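Local structure of G-protein alpha subunit Galpha7 (Naegleria fowleri, 6NE6) at residues V203-S207 with L247-D251; I257-L263 with E274-A280; K281-K285 with D299-V303. The protein probably binds and hydrolyses GTP as the alpha subunit of a heterotrimeric G protein, acting as a molecular switch in signalling. The contacts are given in a common frame with arbitrary orientation. Numbering follows the deposited sequence.

Interaction 1. Residues V203-S207 with L247-D251; sequences VCSLS and LNKHD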
loop_
_atom_site.group_PDB
_atom_site.type_symbol
_atom_site.label_atom_id
_atom_site.label_comp_id
_atom_site.label_asym_id
_atom_site.label_seq_id
_atom_site.Cartn_x
_atom_site.Cartn_y
_atom_site.Cartn_z
ATOM N N VAL A 203 6.214 3.732 7.617
ATOM C CA VAL A 203 5.535 2.513 7.173
ATOM C C VAL A 203 6.394 1.810 6.133
ATOM O O VAL A 203 6.762 2.416 5.113
ATOM C CB VAL A 203 4.151 2.825 6.589
ATOM C CG1 VAL A 203 3.428 1.522 6.228
ATOM C CG2 VAL A 203 3.329 3.671 7.562
ATOM N N CYS A 204 6.685 0.526 6.376
ATOM C CA CYS A 204 7.456 -0.303 5.458
ATOM C C CYS A 204 6.686 -1.577 5.197
ATOM O O CYS A 204 6.038 -2.110 6.100
ATOM C CB CYS A 204 8.830 -0.671 6.019
ATOM S SG CYS A 204 9.944 0.749 6.157
ATOM N N SER A 205 6.767 -2.068 3.962
ATOM C CA SER A 205 6.088 -3.313 3.621
ATOM C C SER A 205 6.899 -4.521 4.079
ATOM O O SER A 205 8.072 -4.662 3.726
ATOM C CB SER A 205 5.848 -3.384 2.113
ATOM O OG SER A 205 5.388 -4.682 1.754
ATOM N N LEU A 206 6.257 -5.406 4.852
ATOM C CA LEU A 206 6.865 -6.693 5.178
ATOM C C LEU A 206 6.850 -7.632 3.978
ATOM O O LEU A 206 7.702 -8.516 3.864
ATOM C CB LEU A 206 6.111 -7.321 6.344
ATOM C CG LEU A 206 6.755 -8.345 7.272
ATOM C CD1 LEU A 206 8.060 -7.816 7.838
ATOM C CD2 LEU A 206 5.765 -8.665 8.387
ATOM N N SER A 207 5.885 -7.470 3.087
ATOM C CA SER A 207 5.683 -8.462 2.040
ATOM C C SER A 207 6.584 -8.246 0.833
ATOM O O SER A 207 6.606 -9.119 -0.044
ATOM C CB SER A 207 4.222 -8.464 1.590
ATOM O OG SER A 207 3.855 -7.185 1.099
ATOM N N LEU A 247 5.610 -2.217 10.350
ATOM C CA LEU A 247 5.906 -3.207 9.315
ATOM C C LEU A 247 4.555 -3.736 8.855
ATOM O O LEU A 247 3.917 -4.528 9.553
ATOM C CB LEU A 247 6.840 -4.295 9.848
ATOM C CG LEU A 247 8.226 -3.746 10.235
ATOM C CD1 LEU A 247 9.099 -4.788 10.962
ATOM C CD2 LEU A 247 8.958 -3.210 9.019
ATOM N N ASN A 248 4.113 -3.260 7.692
ATOM C CA ASN A 248 2.760 -3.402 7.195
ATOM C C ASN A 248 2.665 -4.598 6.247
ATOM O O ASN A 248 3.666 -5.234 5.895
ATOM C CB ASN A 248 2.343 -2.092 6.505
ATOM C CG ASN A 248 0.884 -2.061 6.103
ATOM O OD1 ASN A 248 0.020 -2.642 6.763
ATOM N ND2 ASN A 248 0.603 -1.376 5.003
ATOM N N LYS A 249 1.433 -4.915 5.858
ATOM C CA LYS A 249 1.132 -6.055 4.986
ATOM C C LYS A 249 1.553 -7.376 5.625
ATOM O O LYS A 249 1.952 -8.314 4.930
ATOM C CB LYS A 249 1.758 -5.881 3.595
ATOM C CG LYS A 249 1.461 -4.520 2.959
ATOM C CD LYS A 249 1.968 -4.446 1.527
ATOM C CE LYS A 249 1.696 -3.075 0.919
ATOM N NZ LYS A 249 2.089 -3.052 -0.534
ATOM N N HIS A 250 1.430 -7.451 6.954
ATOM C CA HIS A 250 1.864 -8.631 7.701
ATOM C C HIS A 250 1.176 -9.900 7.197
ATOM O O HIS A 250 1.827 -10.925 6.978
ATOM C CB HIS A 250 1.588 -8.421 9.195
ATOM C CG HIS A 250 1.782 -9.649 10.027
ATOM N ND1 HIS A 250 0.810 -10.611 10.169
ATOM C CD2 HIS A 250 2.826 -10.053 10.794
ATOM C CE1 HIS A 250 1.255 -11.576 10.955
ATOM N NE2 HIS A 250 2.471 -11.255 11.359
ATOM N N ASP A 251 -0.142 -9.858 7.008
ATOM C CA ASP A 251 -0.844 -11.076 6.608
ATOM C C ASP A 251 -0.462 -11.517 5.188
ATOM O O ASP A 251 -0.404 -12.725 4.912
ATOM C CB ASP A 251 -2.358 -10.872 6.757
ATOM C CG ASP A 251 -2.813 -10.827 8.233
ATOM O OD1 ASP A 251 -1.997 -11.092 9.148
ATOM O OD2 ASP A 251 -3.997 -10.509 8.483
HETATM O O HOH W 1 4.628 -4.320 -0.681
#
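Two backbone hydrogen bonds join these segments as neighbouring parallel strands. Asn248 N donates to Cys204 O at 2.8 Å, and Leu206 N donates to Asn248 O at 2.8 Å. Cys204 pairs with Leu247 and Ser205 with Asn248. A CA-H...O contact, Leu247 CA to Cys204 O at 3.4 Å, accompanies the first bond.

Apolar contacts lie on the sheet face that carries Cys204 and Leu247. Cys204 CB meets Leu247 CD2 at 3.9 Å. Leu206 CD1 lies 4.2 Å from Leu247 CB, and Leu206 CD2 reaches His250 CA at 4.0 Å. Helix 277-291 covers this face.

The sequence Asn248-Lys249-His250-Asp251 matches the NKxD motif, which recognises the guanine base in Ras-like GTPases. It sits at the C-terminal end of strand 242-248, where nucleotide sites of this fold lie. The Asn248 side chain bonds to Ser20 O, in the probable P-loop, and to Ala305 N.

Polar side chains group around Lys249, which is the N-cap of helix 250-258. Ser205 OG and Ser207 OG each lie 3.4 Å from Lys249 CD. Water 1 bridges Ser205 OG (2.6 Å) and Lys249 NZ (2.8 Å). Lys249 NZ also forms a salt bridge with Asp129. Within 247-251, at the start of the helix, His250 ND1 donates to Asp251 OD1 at 3.0 Å.

Interaction 2. Residues I257-L263 with E274-A280; sequences IKNGSRL and ENDPDAA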
loop_
_atom_site.group_PDB
_atom_site.type_symbol
_atom_site.label_atom_id
_atom_site.label_comp_id
_atom_site.label_asym_id
_atom_site.label_seq_id
_atom_site.Cartn_x
_atom_site.Cartn_y
_atom_site.Cartn_z
ATOM N N ILE A 257 5.224 -16.498 2.800
ATOM C CA ILE A 257 6.108 -17.466 3.452
ATOM C C ILE A 257 5.457 -18.843 3.485
ATOM O O ILE A 257 6.088 -19.855 3.153
ATOM C CB ILE A 257 6.474 -16.994 4.871
ATOM C CG1 ILE A 257 7.256 -15.672 4.825
ATOM C CG2 ILE A 257 7.208 -18.114 5.637
ATOM C CD1 ILE A 257 8.675 -15.779 4.265
ATOM N N LYS A 258 4.180 -18.906 3.889
ATOM C CA LYS A 258 3.504 -20.200 3.918
ATOM C C LYS A 258 3.417 -20.830 2.530
ATOM O O LYS A 258 3.401 -22.058 2.410
ATOM C CB LYS A 258 2.107 -20.060 4.525
ATOM C CG LYS A 258 2.138 -19.759 6.021
ATOM C CD LYS A 258 0.744 -19.763 6.642
ATOM C CE LYS A 258 0.834 -19.597 8.157
ATOM N NZ LYS A 258 -0.499 -19.611 8.833
ATOM N N ASN A 259 3.360 -20.019 1.474
ATOM C CA ASN A 259 3.205 -20.557 0.128
ATOM C C ASN A 259 4.527 -20.891 -0.544
ATOM O O ASN A 259 4.522 -21.307 -1.704
ATOM C CB ASN A 259 2.408 -19.584 -0.741
ATOM C CG ASN A 259 0.947 -19.588 -0.390
ATOM O OD1 ASN A 259 0.465 -20.530 0.238
ATOM N ND2 ASN A 259 0.226 -18.548 -0.795
ATOM N N GLY A 260 5.649 -20.723 0.145
ATOM C CA GLY A 260 6.925 -21.195 -0.349
ATOM C C GLY A 260 7.898 -20.147 -0.858
ATOM O O GLY A 260 8.931 -20.524 -1.412
ATOM N N SER A 261 7.613 -18.850 -0.705
ATOM C CA SER A 261 8.591 -17.824 -1.056
ATOM C C SER A 261 9.579 -17.682 0.096
ATOM O O SER A 261 9.183 -17.326 1.209
ATOM C CB SER A 261 7.906 -16.486 -1.344
ATOM O OG SER A 261 8.864 -15.552 -1.857
ATOM N N ARG A 262 10.858 -17.962 -0.161
ATOM C CA ARG A 262 11.837 -18.137 0.910
ATOM C C ARG A 262 12.557 -16.830 1.205
ATOM O O ARG A 262 13.112 -16.204 0.299
ATOM C CB ARG A 262 12.861 -19.208 0.530
ATOM C CG ARG A 262 12.252 -20.558 0.162
ATOM C CD ARG A 262 13.329 -21.562 -0.238
ATOM N NE ARG A 262 14.302 -21.772 0.828
ATOM C CZ ARG A 262 15.592 -21.450 0.749
ATOM N NH1 ARG A 262 16.085 -20.908 -0.362
ATOM N NH2 ARG A 262 16.395 -21.679 1.780
ATOM N N LEU A 263 12.564 -16.429 2.475
ATOM C CA LEU A 263 13.269 -15.202 2.835
ATOM C C LEU A 263 14.751 -15.307 2.490
ATOM O O LEU A 263 15.361 -14.327 2.047
ATOM C CB LEU A 263 13.089 -14.911 4.322
ATOM C CG LEU A 263 13.706 -13.614 4.829
ATOM C CD1 LEU A 263 13.073 -12.429 4.090
ATOM C CD2 LEU A 263 13.484 -13.502 6.346
ATOM N N GLU A 274 12.360 -22.913 7.503
ATOM C CA GLU A 274 11.565 -22.711 6.303
ATOM C C GLU A 274 10.077 -22.642 6.637
ATOM O O GLU A 274 9.608 -23.247 7.604
ATOM C CB GLU A 274 11.807 -23.852 5.317
ATOM C CG GLU A 274 13.245 -24.012 4.892
ATOM C CD GLU A 274 13.706 -22.885 3.993
ATOM O OE1 GLU A 274 12.897 -22.408 3.165
ATOM O OE2 GLU A 274 14.877 -22.477 4.118
ATOM N N ASN A 275 9.332 -21.918 5.797
ATOM C CA ASN A 275 7.875 -21.785 5.923
ATOM C C ASN A 275 7.463 -21.379 7.340
ATOM O O ASN A 275 6.427 -21.809 7.840
ATOM C CB ASN A 275 7.156 -23.081 5.512
ATOM C CG ASN A 275 7.522 -23.537 4.111
ATOM O OD1 ASN A 275 6.899 -23.132 3.128
ATOM N ND2 ASN A 275 8.531 -24.386 4.015
ATOM N N ASP A 276 8.283 -20.558 7.997
ATOM C CA ASP A 276 8.050 -20.113 9.375
ATOM C C ASP A 276 7.928 -18.594 9.370
ATOM O O ASP A 276 8.953 -17.887 9.398
ATOM C CB ASP A 276 9.197 -20.560 10.280
ATOM C CG ASP A 276 8.952 -20.272 11.759
ATOM O OD1 ASP A 276 8.240 -19.303 12.112
ATOM O OD2 ASP A 276 9.505 -21.023 12.587
ATOM N N PRO A 277 6.712 -18.044 9.319
ATOM C CA PRO A 277 6.583 -16.584 9.201
ATOM C C PRO A 277 7.059 -15.835 10.425
ATOM O O PRO A 277 7.528 -14.697 10.297
ATOM C CB PRO A 277 5.078 -16.371 8.979
ATOM C CG PRO A 277 4.541 -17.714 8.550
ATOM C CD PRO A 277 5.416 -18.739 9.188
ATOM N N ASP A 278 6.920 -16.423 11.613
ATOM C CA ASP A 278 7.298 -15.696 12.819
ATOM C C ASP A 278 8.810 -15.559 12.918
ATOM O O ASP A 278 9.322 -14.483 13.254
ATOM C CB ASP A 278 6.717 -16.395 14.050
ATOM C CG ASP A 278 5.216 -16.179 14.185
ATOM O OD1 ASP A 278 4.660 -15.340 13.440
ATOM O OD2 ASP A 278 4.592 -16.842 15.032
ATOM N N ALA A 279 9.543 -16.630 12.611
ATOM C CA ALA A 279 10.997 -16.532 12.586
ATOM C C ALA A 279 11.454 -15.540 11.529
ATOM O O ALA A 279 12.371 -14.742 11.767
ATOM C CB ALA A 279 11.619 -17.909 12.339
ATOM N N ALA A 280 10.805 -15.559 10.362
ATOM C CA ALA A 280 11.204 -14.678 9.275
ATOM C C ALA A 280 10.877 -13.222 9.591
ATOM O O ALA A 280 11.688 -12.330 9.322
ATOM C CB ALA A 280 10.533 -15.121 7.974
#
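Ile257 overlaps the start of helix 277-291. Its CG2 lies 3.6 Å from Asp276 N and 4.0 Å from Pro277 CG. Its CD1 reaches Ala280 CB at 4.2 Å. Leu263 packs against the same alanine, with CD2 3.7 Å from Ala280 CB. Lys258 lies at the margin; its CG is 4.0 Å from Pro277 CG.

Here the end of one helix meets the start of the next. Helix 250-258 closes in a Schellman motif at Gly260, whose phi is positive and whose N bonds to Ile257 O at 3.2 Å. Helix 277-291 begins with Asp276 as N-cap, and Asp276 OD1 accepts from Ala279 N at 3.0 Å. Pro277 is the first residue of the helix, where its lack of a backbone NH costs no helical hydrogen bond.

A bidentate salt bridge ties the two sides of the connecting loop at the surface. Arg262 NE bonds to Glu274 OE1 at 2.8 Å, and Arg262 NH2 bonds to Glu274 OE2 at 2.9 Å. Asp265 is a second acidic partner of Arg262.

Interaction 3. Residues K281-K285 with D299-V303; sequences KEFIK and DVFFV
This is a helix-on-strand packing contact near the protein surface, between helix 277-291 and the outermost strand 297-302. Residues 281-285 are regular helix, with Lys285 N bonded to Lys281 O at 2.9 Å. Residues 299-302 are extended. The two short axes approach to 10.7 Å and run nearly antiparallel, at 148°. The nearest CA pairs are Lys281 with Phe302 (8.8 Å) and Lys285 with Val300 (7.8 Å).

Phe302 (chi1 m, chi2 -76°) points its ring at the helix. Lys281 (chi1 p, then t throughout) lays its chain over one ring face; its CD is 4.2 Å from the Phe302 ring centroid, a CH-pi contact. Lys281 NZ turns to Asp278 and His250. Lys285, t throughout, puts CB 3.8 Å from Phe302 CZ and CG 4.0 Å from Val300 CG1 (Val300 chi1 t). The CA-to-CB bond of Phe301 points away, and its side chain touches helix 308-326. Such helix layers on both sides of a central sheet are typical of the alpha/beta P-loop NTPase fold.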
loop_
_atom_site.group_PDB
_atom_site.type_symbol
_atom_site.label_atom_id
_atom_site.label_comp_id
_atom_site.label_asym_id
_atom_site.label_seq_id
_atom_site.Cartn_x
_atom_site.Cartn_y
_atom_site.Cartn_z
ATOM N N LYS A 281 9.711 -12.953 10.188
ATOM C CA LYS A 281 9.394 -11.554 10.452
ATOM C C LYS A 281 10.248 -11.001 11.582
ATOM O O LYS A 281 10.570 -9.805 11.582
ATOM C CB LYS A 281 7.898 -11.366 10.748
ATOM C CG LYS A 281 7.452 -11.809 12.136
ATOM C CD LYS A 281 5.925 -11.809 12.219
ATOM C CE LYS A 281 5.441 -12.147 13.616
ATOM N NZ LYS A 281 3.965 -12.445 13.621
ATOM N N GLU A 282 10.649 -11.848 12.535
ATOM C CA GLU A 282 11.534 -11.366 13.590
ATOM C C GLU A 282 12.893 -10.983 13.023
ATOM O O GLU A 282 13.479 -9.972 13.430
ATOM C CB GLU A 282 11.667 -12.419 14.684
ATOM C CG GLU A 282 10.381 -12.611 15.486
ATOM C CD GLU A 282 9.952 -11.356 16.231
ATOM O OE1 GLU A 282 10.837 -10.633 16.741
ATOM O OE2 GLU A 282 8.731 -11.096 16.307
ATOM N N PHE A 283 13.387 -11.763 12.052
ATOM C CA PHE A 283 14.635 -11.425 11.374
ATOM C C PHE A 283 14.530 -10.088 10.659
ATOM O O PHE A 283 15.459 -9.274 10.712
ATOM C CB PHE A 283 14.999 -12.534 10.386
ATOM C CG PHE A 283 16.269 -12.287 9.610
ATOM C CD1 PHE A 283 17.494 -12.679 10.127
ATOM C CD2 PHE A 283 16.229 -11.716 8.347
ATOM C CE1 PHE A 283 18.666 -12.480 9.407
ATOM C CE2 PHE A 283 17.396 -11.509 7.627
ATOM C CZ PHE A 283 18.613 -11.901 8.161
ATOM N N ILE A 284 13.403 -9.842 9.989
ATOM C CA ILE A 284 13.225 -8.572 9.291
ATOM C C ILE A 284 13.149 -7.421 10.285
ATOM O O ILE A 284 13.778 -6.373 10.094
ATOM C CB ILE A 284 11.979 -8.623 8.393
ATOM C CG1 ILE A 284 12.180 -9.648 7.279
ATOM C CG2 ILE A 284 11.689 -7.236 7.814
ATOM C CD1 ILE A 284 10.902 -9.961 6.503
ATOM N N LYS A 285 12.381 -7.592 11.358
ATOM C CA LYS A 285 12.334 -6.561 12.392
ATOM C C LYS A 285 13.727 -6.283 12.952
ATOM O O LYS A 285 14.089 -5.123 13.176
ATOM C CB LYS A 285 11.372 -6.984 13.496
ATOM C CG LYS A 285 11.350 -6.092 14.734
ATOM C CD LYS A 285 10.397 -6.654 15.786
ATOM C CE LYS A 285 10.448 -5.846 17.075
ATOM N NZ LYS A 285 9.526 -6.395 18.113
ATOM N N ASP A 299 9.063 2.567 19.085
ATOM C CA ASP A 299 8.654 1.166 19.101
ATOM C C ASP A 299 8.521 0.677 17.659
ATOM O O ASP A 299 8.580 1.459 16.708
ATOM C CB ASP A 299 7.347 1.005 19.889
ATOM C CG ASP A 299 7.263 -0.316 20.637
ATOM O OD1 ASP A 299 8.007 -1.266 20.300
ATOM O OD2 ASP A 299 6.436 -0.396 21.562
ATOM N N VAL A 300 8.326 -0.635 17.507
ATOM C CA VAL A 300 8.122 -1.272 16.207
ATOM C C VAL A 300 6.873 -2.137 16.305
ATOM O O VAL A 300 6.716 -2.886 17.273
ATOM C CB VAL A 300 9.331 -2.131 15.779
ATOM C CG1 VAL A 300 9.029 -2.850 14.478
ATOM C CG2 VAL A 300 10.595 -1.283 15.636
ATOM N N PHE A 301 5.975 -2.018 15.321
ATOM C CA PHE A 301 4.714 -2.754 15.323
ATOM C C PHE A 301 4.531 -3.467 13.993
ATOM O O PHE A 301 4.819 -2.902 12.932
ATOM C CB PHE A 301 3.484 -1.838 15.550
ATOM C CG PHE A 301 3.427 -1.195 16.908
ATOM C CD1 PHE A 301 2.753 -1.809 17.955
ATOM C CD2 PHE A 301 4.017 0.038 17.132
ATOM C CE1 PHE A 301 2.691 -1.208 19.214
ATOM C CE2 PHE A 301 3.947 0.642 18.389
ATOM C CZ PHE A 301 3.297 0.021 19.420
ATOM N N PHE A 302 4.033 -4.702 14.048
ATOM C CA PHE A 302 3.558 -5.378 12.851
ATOM C C PHE A 302 2.093 -5.031 12.666
ATOM O O PHE A 302 1.344 -4.953 13.643
ATOM C CB PHE A 302 3.710 -6.898 12.974
ATOM C CG PHE A 302 5.131 -7.357 13.129
ATOM C CD1 PHE A 302 5.982 -7.387 12.032
ATOM C CD2 PHE A 302 5.614 -7.755 14.361
ATOM C CE1 PHE A 302 7.280 -7.823 12.158
ATOM C CE2 PHE A 302 6.925 -8.185 14.498
ATOM C CZ PHE A 302 7.756 -8.214 13.390
ATOM N N VAL A 303 1.664 -4.859 11.414
ATOM C CA VAL A 303 0.268 -4.511 11.165
ATOM C C VAL A 303 -0.164 -5.028 9.797
ATOM O O VAL A 303 0.652 -5.260 8.905
ATOM C CB VAL A 303 0.046 -2.982 11.282
ATOM C CG1 VAL A 303 0.710 -2.250 10.147
ATOM C CG2 VAL A 303 -1.447 -2.655 11.351
#

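The three contacts follow one another along the chain; none nests or crosses. Interaction 1 comes first. It closes the beta-alpha-beta unit in which helix 221-235 connects strands 199-205 and 242-248. Interaction 2 closes the long loop between helix 250-258 and helix 277-291, with ten residues between its segments. Interaction 3 then closes the connection from helix 277-291 back to the sheet at strand 297-302. Interactions 1 and 3 meet inside the sheet, where Leu247 N lies 2.8 Å from Phe301 O and Leu247 O lies 2.9 Å from Val303 N, both probable hydrogen bonds. Interactions 2 and 3 share helix 277-291, and Leu263 CD2 packs on Phe283 CD2 at 3.8 Å.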